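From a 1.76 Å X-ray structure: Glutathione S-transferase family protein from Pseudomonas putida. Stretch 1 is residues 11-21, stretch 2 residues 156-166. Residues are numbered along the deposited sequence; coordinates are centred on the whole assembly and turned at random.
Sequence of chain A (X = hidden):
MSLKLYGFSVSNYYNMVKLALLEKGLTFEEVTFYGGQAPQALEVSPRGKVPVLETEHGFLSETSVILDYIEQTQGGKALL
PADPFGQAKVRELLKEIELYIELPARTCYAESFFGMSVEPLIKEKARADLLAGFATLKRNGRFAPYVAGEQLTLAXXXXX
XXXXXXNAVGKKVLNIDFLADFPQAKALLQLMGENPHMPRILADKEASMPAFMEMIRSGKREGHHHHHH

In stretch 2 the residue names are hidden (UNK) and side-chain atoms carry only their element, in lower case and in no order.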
ATOM      1  N   SER A  11      -5.214 -11.345 -14.101  1.00 18.01           N
ATOM      2  CA  SER A  11      -4.853 -10.356 -13.058  1.00 17.23           C
ATOM      3  C   SER A  11      -3.466 -10.626 -12.482  1.00 17.46           C
ATOM      4  O   SER A  11      -3.226 -11.699 -11.919  1.00 15.91           O
ATOM      5  CB  SER A  11      -5.862 -10.338 -11.906  1.00 17.15           C
ATOM      6  OG  SER A  11      -5.275  -9.631 -10.808  1.00 16.71           O
ATOM      7  N   ASN A  12      -2.566  -9.650 -12.602  1.00 16.70           N
ATOM      8  CA  ASN A  12      -1.239  -9.779 -12.004  1.00 16.97           C
ATOM      9  C   ASN A  12      -1.258  -9.982 -10.478  1.00 16.45           C
ATOM     10  O   ASN A  12      -0.562 -10.861  -9.960  1.00 16.86           O
ATOM     11  CB  ASN A  12      -0.318  -8.629 -12.435  1.00 16.48           C
ATOM     12  CG  ASN A  12      -0.770  -7.253 -11.905  1.00 19.39           C
ATOM     13  OD1 ASN A  12      -1.960  -6.988 -11.728  1.00 18.58           O
ATOM     14  ND2 ASN A  12       0.203  -6.380 -11.665  1.00 18.69           N
ATOM     15  N   TYR A  13      -2.102  -9.230  -9.767  1.00 16.41           N
ATOM     16  CA  TYR A  13      -2.206  -9.392  -8.309  1.00 16.24           C
ATOM     17  C   TYR A  13      -2.743 -10.792  -7.949  1.00 15.90           C
ATOM     18  O   TYR A  13      -2.327 -11.382  -6.968  1.00 15.90           O
ATOM     19  CB  TYR A  13      -3.140  -8.320  -7.743  1.00 16.21           C
ATOM     20  CG  TYR A  13      -2.531  -6.936  -7.629  1.00 15.40           C
ATOM     21  CD1 TYR A  13      -1.644  -6.620  -6.600  1.00 17.01           C
ATOM     22  CD2 TYR A  13      -2.874  -5.924  -8.543  1.00 19.39           C
ATOM     23  CE1 TYR A  13      -1.096  -5.344  -6.488  1.00 17.94           C
ATOM     24  CE2 TYR A  13      -2.339  -4.637  -8.440  1.00 17.29           C
ATOM     25  CZ  TYR A  13      -1.459  -4.356  -7.418  1.00 18.05           C
ATOM     26  OH  TYR A  13      -0.916  -3.095  -7.317  1.00 18.84           O
ATOM     27  N   TYR A  14      -3.646 -11.331  -8.766  1.00 15.42           N
ATOM     28  CA  TYR A  14      -4.146 -12.701  -8.555  1.00 15.29           C
ATOM     29  C   TYR A  14      -2.985 -13.681  -8.751  1.00 14.63           C
ATOM     30  O   TYR A  14      -2.803 -14.608  -7.946  1.00 13.90           O
ATOM     31  CB  TYR A  14      -5.278 -12.992  -9.543  1.00 15.27           C
ATOM     32  CG  TYR A  14      -5.853 -14.419  -9.553  1.00 15.55           C
ATOM     33  CD1 TYR A  14      -6.869 -14.789  -8.668  1.00 14.93           C
ATOM     34  CD2 TYR A  14      -5.438 -15.355 -10.514  1.00 19.00           C
ATOM     35  CE1 TYR A  14      -7.467 -16.079  -8.732  1.00 16.96           C
ATOM     36  CE2 TYR A  14      -6.020 -16.672 -10.579  1.00 16.57           C
ATOM     37  CZ  TYR A  14      -7.006 -17.013  -9.689  1.00 18.03           C
ATOM     38  OH  TYR A  14      -7.558 -18.280  -9.746  1.00 18.60           O
ATOM     39  N   ASN A  15      -2.216 -13.473  -9.817  1.00 15.40           N
ATOM     40  CA  ASN A  15      -1.120 -14.398 -10.131  1.00 15.77           C
ATOM     41  C   ASN A  15      -0.037 -14.462  -9.045  1.00 16.43           C
ATOM     42  O   ASN A  15       0.566 -15.519  -8.794  1.00 16.77           O
ATOM     43  CB  ASN A  15      -0.570 -14.144 -11.546  1.00 15.71           C
ATOM     44  CG  ASN A  15      -1.497 -14.689 -12.628  1.00 15.62           C
ATOM     45  OD1 ASN A  15      -2.244 -15.650 -12.395  1.00 15.90           O
ATOM     46  ND2 ASN A  15      -1.454 -14.085 -13.810  1.00 16.01           N
HETATM   47  N   MSE A  16       0.174 -13.337  -8.369  1.00 16.16           N
HETATM   48  CA  MSE A  16       1.079 -13.272  -7.223  1.00 15.70           C
HETATM   49  C   MSE A  16       0.635 -14.195  -6.096  1.00 15.79           C
HETATM   50  O   MSE A  16       1.447 -14.957  -5.588  1.00 15.06           O
HETATM   51  CB  MSE A  16       1.197 -11.817  -6.730  1.00 16.58           C
HETATM   52  CG  MSE A  16       1.884 -10.816  -7.685  1.00 15.51           C
HETATM   53 SE   MSE A  16       1.532  -9.046  -6.884  1.00 17.99          SE
HETATM   54  CE  MSE A  16       1.480  -7.884  -8.495  1.00 17.95           C
ATOM     55  N   VAL A  17      -0.643 -14.151  -5.713  1.00 16.25           N
ATOM     56  CA  VAL A  17      -1.117 -15.086  -4.699  1.00 15.17           C
ATOM     57  C   VAL A  17      -1.043 -16.525  -5.199  1.00 15.59           C
ATOM     58  O   VAL A  17      -0.600 -17.409  -4.456  1.00 16.72           O
ATOM     59  CB  VAL A  17      -2.501 -14.723  -4.205  1.00 14.22           C
ATOM     60  CG1 VAL A  17      -2.948 -15.727  -3.111  1.00 14.29           C
ATOM     61  CG2 VAL A  17      -2.412 -13.284  -3.578  1.00 13.63           C
ATOM     62  N   LYS A  18      -1.480 -16.745  -6.435  1.00 15.35           N
ATOM     63  CA  LYS A  18      -1.465 -18.080  -7.035  1.00 15.39           C
ATOM     64  C   LYS A  18      -0.064 -18.695  -7.011  1.00 16.11           C
ATOM     65  O   LYS A  18       0.096 -19.874  -6.592  1.00 14.21           O
ATOM     66  CB  LYS A  18      -2.044 -18.010  -8.440  1.00 15.08           C
ATOM     67  CG  LYS A  18      -2.093 -19.320  -9.227  1.00 16.88           C
ATOM     68  CD  LYS A  18      -3.057 -19.133 -10.420  1.00 16.00           C
ATOM     69  CE  LYS A  18      -3.124 -20.354 -11.344  1.00 15.73           C
ATOM     70  NZ  LYS A  18      -3.985 -20.024 -12.522  1.00 17.44           N
ATOM     71  N   LEU A  19       0.959 -17.912  -7.391  1.00 15.95           N
ATOM     72  CA  LEU A  19       2.325 -18.431  -7.318  1.00 17.46           C
ATOM     73  C   LEU A  19       2.733 -18.795  -5.894  1.00 17.36           C
ATOM     74  O   LEU A  19       3.403 -19.808  -5.689  1.00 17.68           O
ATOM     75  CB  LEU A  19       3.329 -17.468  -7.939  1.00 16.68           C
ATOM     76  CG  LEU A  19       4.778 -17.944  -8.097  1.00 18.80           C
ATOM     77  CD1 LEU A  19       4.848 -19.309  -8.819  1.00 18.00           C
ATOM     78  CD2 LEU A  19       5.539 -16.870  -8.869  1.00 16.74           C
ATOM     79  N   ALA A  20       2.329 -17.971  -4.905  1.00 17.36           N
ATOM     80  CA  ALA A  20       2.708 -18.215  -3.506  1.00 17.32           C
ATOM     81  C   ALA A  20       2.114 -19.559  -3.073  1.00 18.01           C
ATOM     82  O   ALA A  20       2.809 -20.373  -2.466  1.00 18.08           O
ATOM     83  CB  ALA A  20       2.179 -17.084  -2.587  1.00 17.11           C
ATOM     84  N   LEU A  21       0.837 -19.778  -3.410  1.00 18.68           N
ATOM     85  CA  LEU A  21       0.134 -21.010  -3.033  1.00 19.80           C
ATOM     86  C   LEU A  21       0.804 -22.212  -3.708  1.00 20.30           C
ATOM     87  O   LEU A  21       0.978 -23.249  -3.076  1.00 22.07           O
ATOM     88  CB  LEU A  21      -1.355 -20.941  -3.399  1.00 20.19           C
ATOM     89  CG  LEU A  21      -2.188 -19.923  -2.592  1.00 19.88           C
ATOM     90  CD1 LEU A  21      -3.535 -19.669  -3.223  1.00 22.53           C
ATOM     91  CD2 LEU A  21      -2.356 -20.393  -1.172  1.00 22.14           C
ATOM     92  N   UNK A 156       9.593 -10.937  -4.191  1.00 16.34           N
ATOM     93  CA  UNK A 156       9.868 -11.407  -5.558  1.00 16.55           C
ATOM     94  C   UNK A 156       8.612 -11.670  -6.360  1.00 16.55           C
ATOM     95  O   UNK A 156       8.646 -11.586  -7.575  1.00 16.89           O
ATOM     96  c   UNK A 156      12.077 -12.380  -4.920  1.00 16.32           C
ATOM     97  o   UNK A 156      12.353 -12.876  -3.812  1.00 17.24           O
ATOM     98  o   UNK A 156      12.847 -11.610  -5.577  1.00 16.03           O
ATOM     99  c   UNK A 156      10.737 -12.661  -5.515  1.00 16.98           C
ATOM    100  N   UNK A 157       7.526 -12.058  -5.671  1.00 15.91           N
ATOM    101  CA  UNK A 157       6.228 -12.210  -6.297  1.00 16.53           C
ATOM    102  C   UNK A 157       5.695 -10.866  -6.799  1.00 16.16           C
ATOM    103  O   UNK A 157       5.266 -10.755  -7.951  1.00 16.49           O
ATOM    104  c   UNK A 157       6.282 -15.221  -5.615  1.00 19.88           C
ATOM    105  c   UNK A 157       5.229 -12.914  -5.359  1.00 16.77           C
ATOM    106  c   UNK A 157       4.657 -14.778  -3.688  1.00 16.98           C
ATOM    107  c   UNK A 157       5.740 -14.180  -4.623  1.00 17.64           C
ATOM    108  N   UNK A 158       5.724  -9.831  -5.956  1.00 16.00           N
ATOM    109  CA  UNK A 158       5.292  -8.507  -6.422  1.00 16.32           C
ATOM    110  C   UNK A 158       6.217  -8.009  -7.541  1.00 15.73           C
ATOM    111  O   UNK A 158       5.752  -7.417  -8.520  1.00 15.94           O
ATOM    112  c   UNK A 158       4.927  -6.103  -5.521  1.00 19.36           C
ATOM    113  c   UNK A 158       5.292  -7.536  -5.229  1.00 15.43           C
ATOM    114  c   UNK A 158       2.085  -6.529  -4.440  1.00 18.81           C
ATOM    115 se   UNK A 158       3.064  -5.816  -5.980  1.00 18.01          SE
ATOM    116  N   UNK A 159       7.515  -8.239  -7.409  1.00 15.39           N
ATOM    117  CA  UNK A 159       8.461  -7.887  -8.484  1.00 16.02           C
ATOM    118  C   UNK A 159       8.124  -8.562  -9.821  1.00 16.37           C
ATOM    119  O   UNK A 159       8.019  -7.923 -10.837  1.00 15.33           O
ATOM    120  c   UNK A 159      10.913  -8.137  -9.178  1.00 15.56           C
ATOM    121  c   UNK A 159      11.166  -9.186 -10.061  1.00 15.83           C
ATOM    122  c   UNK A 159      12.827  -7.851 -11.216  1.00 13.55           C
ATOM    123  c   UNK A 159       9.875  -8.280  -8.069  1.00 15.77           C
ATOM    124  c   UNK A 159      11.633  -6.949  -9.314  1.00 15.99           C
ATOM    125  c   UNK A 159      12.588  -6.790 -10.328  1.00 16.22           C
ATOM    126  c   UNK A 159      12.146  -9.053 -11.068  1.00 15.55           C
ATOM    127  N   UNK A 160       7.951  -9.876  -9.820  1.00 17.64           N
ATOM    128  CA  UNK A 160       7.948 -10.539 -11.103  1.00 19.57           C
ATOM    129  C   UNK A 160       6.642 -10.322 -11.876  1.00 18.90           C
ATOM    130  O   UNK A 160       6.633 -10.404 -13.089  1.00 19.50           O
ATOM    131  s   UNK A 160       7.053 -12.993 -10.422  1.00 29.13           S
ATOM    132  c   UNK A 160       8.359 -11.999 -10.971  1.00 19.70           C
ATOM    133  N   UNK A 161       5.549  -9.985 -11.174  1.00 17.83           N
ATOM    134  CA  UNK A 161       4.289  -9.687 -11.836  1.00 17.51           C
ATOM    135  C   UNK A 161       3.932  -8.202 -11.882  1.00 17.72           C
ATOM    136  O   UNK A 161       2.849  -7.857 -12.392  1.00 18.29           O
ATOM    137  c   UNK A 161       3.103 -12.565 -12.609  1.00 20.42           C
ATOM    138  c   UNK A 161       3.487 -14.193 -10.369  1.00 17.54           C
ATOM    139  c   UNK A 161       3.248 -11.970 -11.350  1.00 16.83           C
ATOM    140  c   UNK A 161       3.426 -12.800 -10.239  1.00 16.86           C
ATOM    141  c   UNK A 161       3.132 -10.484 -11.185  1.00 18.18           C
ATOM    142  c   UNK A 161       3.383 -14.765 -11.605  1.00 17.22           C
ATOM    143  c   UNK A 161       3.173 -13.961 -12.734  1.00 18.46           C
ATOM    144  N   UNK A 162       4.820  -7.327 -11.404  1.00 15.81           N
ATOM    145  CA  UNK A 162       4.660  -5.881 -11.640  1.00 16.79           C
ATOM    146  C   UNK A 162       5.651  -5.353 -12.695  1.00 17.05           C
ATOM    147  O   UNK A 162       5.297  -4.555 -13.589  1.00 18.83           O
ATOM    148  o   UNK A 162       3.960  -5.456  -9.353  1.00 17.86           O
ATOM    149  c   UNK A 162       4.915  -5.108 -10.334  1.00 15.10           C
ATOM    150  N   UNK A 163       6.897  -5.756 -12.562  1.00 17.55           N
ATOM    151  CA  UNK A 163       7.991  -5.166 -13.359  1.00 18.87           C
ATOM    152  C   UNK A 163       7.860  -5.532 -14.853  1.00 19.70           C
ATOM    153  O   UNK A 163       8.171  -4.699 -15.720  1.00 20.02           O
ATOM    154  c   UNK A 163       9.586  -4.762 -11.400  1.00 18.01           C
ATOM    155  c   UNK A 163       9.389  -5.492 -12.772  1.00 19.72           C
ATOM    156  c   UNK A 163      10.490  -5.043 -13.706  1.00 20.54           C
ATOM    157  N   UNK A 164       7.356  -6.735 -15.146  1.00 19.90           N
ATOM    158  CA  UNK A 164       7.004  -7.114 -16.545  1.00 21.03           C
ATOM    159  C   UNK A 164       5.976  -6.161 -17.162  1.00 21.07           C
ATOM    160  O   UNK A 164       6.176  -5.640 -18.271  1.00 21.16           O
ATOM    161  o   UNK A 164       4.993  -8.128 -14.792  1.00 22.90           O
ATOM    162  c   UNK A 164       5.215  -8.828 -15.810  1.00 23.94           C
ATOM    163  c   UNK A 164       6.498  -8.570 -16.640  1.00 22.61           C
ATOM    164  o   UNK A 164       4.425  -9.732 -16.191  1.00 26.64           O
ATOM    165  N   UNK A 165       4.874  -5.929 -16.452  1.00 20.28           N
ATOM    166  CA  UNK A 165       3.878  -4.995 -16.945  1.00 20.51           C
ATOM    167  C   UNK A 165       4.363  -3.569 -16.986  1.00 20.29           C
ATOM    168  O   UNK A 165       4.000  -2.811 -17.905  1.00 20.48           O
ATOM    169  c   UNK A 165       1.941  -6.485 -16.144  1.00 21.29           C
ATOM    170  c   UNK A 165       2.610  -5.112 -16.119  1.00 20.95           C
ATOM    171  c   UNK A 165       1.769  -7.036 -17.594  1.00 20.59           C
ATOM    172  c   UNK A 165       0.595  -6.382 -15.435  1.00 19.87           C
ATOM    173  N   UNK A 166       5.160  -3.171 -15.993  1.00 19.67           N
ATOM    174  CA  UNK A 166       5.701  -1.805 -15.983  1.00 19.33           C
ATOM    175  C   UNK A 166       6.649  -1.577 -17.159  1.00 19.72           C
ATOM    176  O   UNK A 166       6.651  -0.508 -17.775  1.00 20.09           O
ATOM    177  c   UNK A 166       6.396  -1.508 -14.673  1.00 18.52           C
TER

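Position 156 carries two side-chain carbons, the second bearing two oxygens, and it touches nothing on stretch 1. Two carbons ending in a pair of oxygens make Asp 156, whose carboxylate is hydrogen-bonded elsewhere in the structure.

Position 157 has four carbons forked at the second, and its CB points toward stretch 1. One branch end lies 3.6 Å from Ala 20 CB and the other 3.7 Å from Leu 19 CD2. The fork after a single methylene identifies Leu 157, filling the space beside a small alanine with one methyl and meeting a leucine with the other.

Position 158 is an unbranched chain of two carbons, a selenium and a last carbon. Its CB points sideways, but the chain end comes nearer, so that its last carbon lies 3.6 Å from Met 16 SE and 4.0 Å from Tyr 13 CE1, approaching the tyrosine ring obliquely. The selenium in an unbranched chain makes it selenomethionine, Met 158.

Position 159 shows one carbon and then a ring of six carbons, with CB directed away from stretch 1. A ring with no oxygen is Phe 159, and it takes no part in this contact.

At 160 there is one carbon followed by a sulfur, 4.4 Å from Leu 19 CD2. This is Cys 160, a marginal contributor at the edge of the leucine's reach.

Position 161 again has one carbon and an all-carbon six-membered ring; its CA-to-CB bond points toward stretch 1, and its ring is surrounded by Asn 12, Asn 15, Met 16 and Leu 19. It is Phe 161. Asn 15 CB sits over one face, 4.0 Å from the centroid of the Phe 161 ring, in a CH-pi contact, while Met 16 CG lies 3.6 Å from Phe 161 CD2.

Position 162 has one carbon and one oxygen, the latter 3.6 Å from Met 16 CE. It is Ser 162, whose OG donates a hydrogen bond to Met 158 O at 2.8 Å, so the hydroxyl is satisfied within its own helix.

Position 163 has three carbons, two of them branching from CB, out of reach of stretch 1: Val 163. Position 164 repeats two carbons with two terminal oxygens and makes no contact: Asp 164. Position 165 has four carbons forked at the second; its CA-to-CB bond points toward stretch 1 and one branch-end carbon lies 3.8 Å from Asn 12 ND2. This is Leu 165. Position 166 has a single carbon, clear of stretch 1: Ala 166.

The contact works by reciprocal packing of two helices running at 149°, their axes 9.1 Å apart at closest approach. Met 16 sits among Leu 157, Met 158, Phe 161 and Ser 162; Phe 161 sits among Asn 12, Asn 15, Met 16 and Leu 19. One polar tie supplements this packing: Asn 12 ND2 donates to Phe 161 O at 3.1 Å, close to where helix 2 kinks and the N atoms of Asp 164 and Leu 165 lack bonds to the preceding turn. The design rule is interlocking knobs, with one side-chain-to-backbone hydrogen bond beside them.

Stretch 2, residues 156-166: DLMFCFSVDLA
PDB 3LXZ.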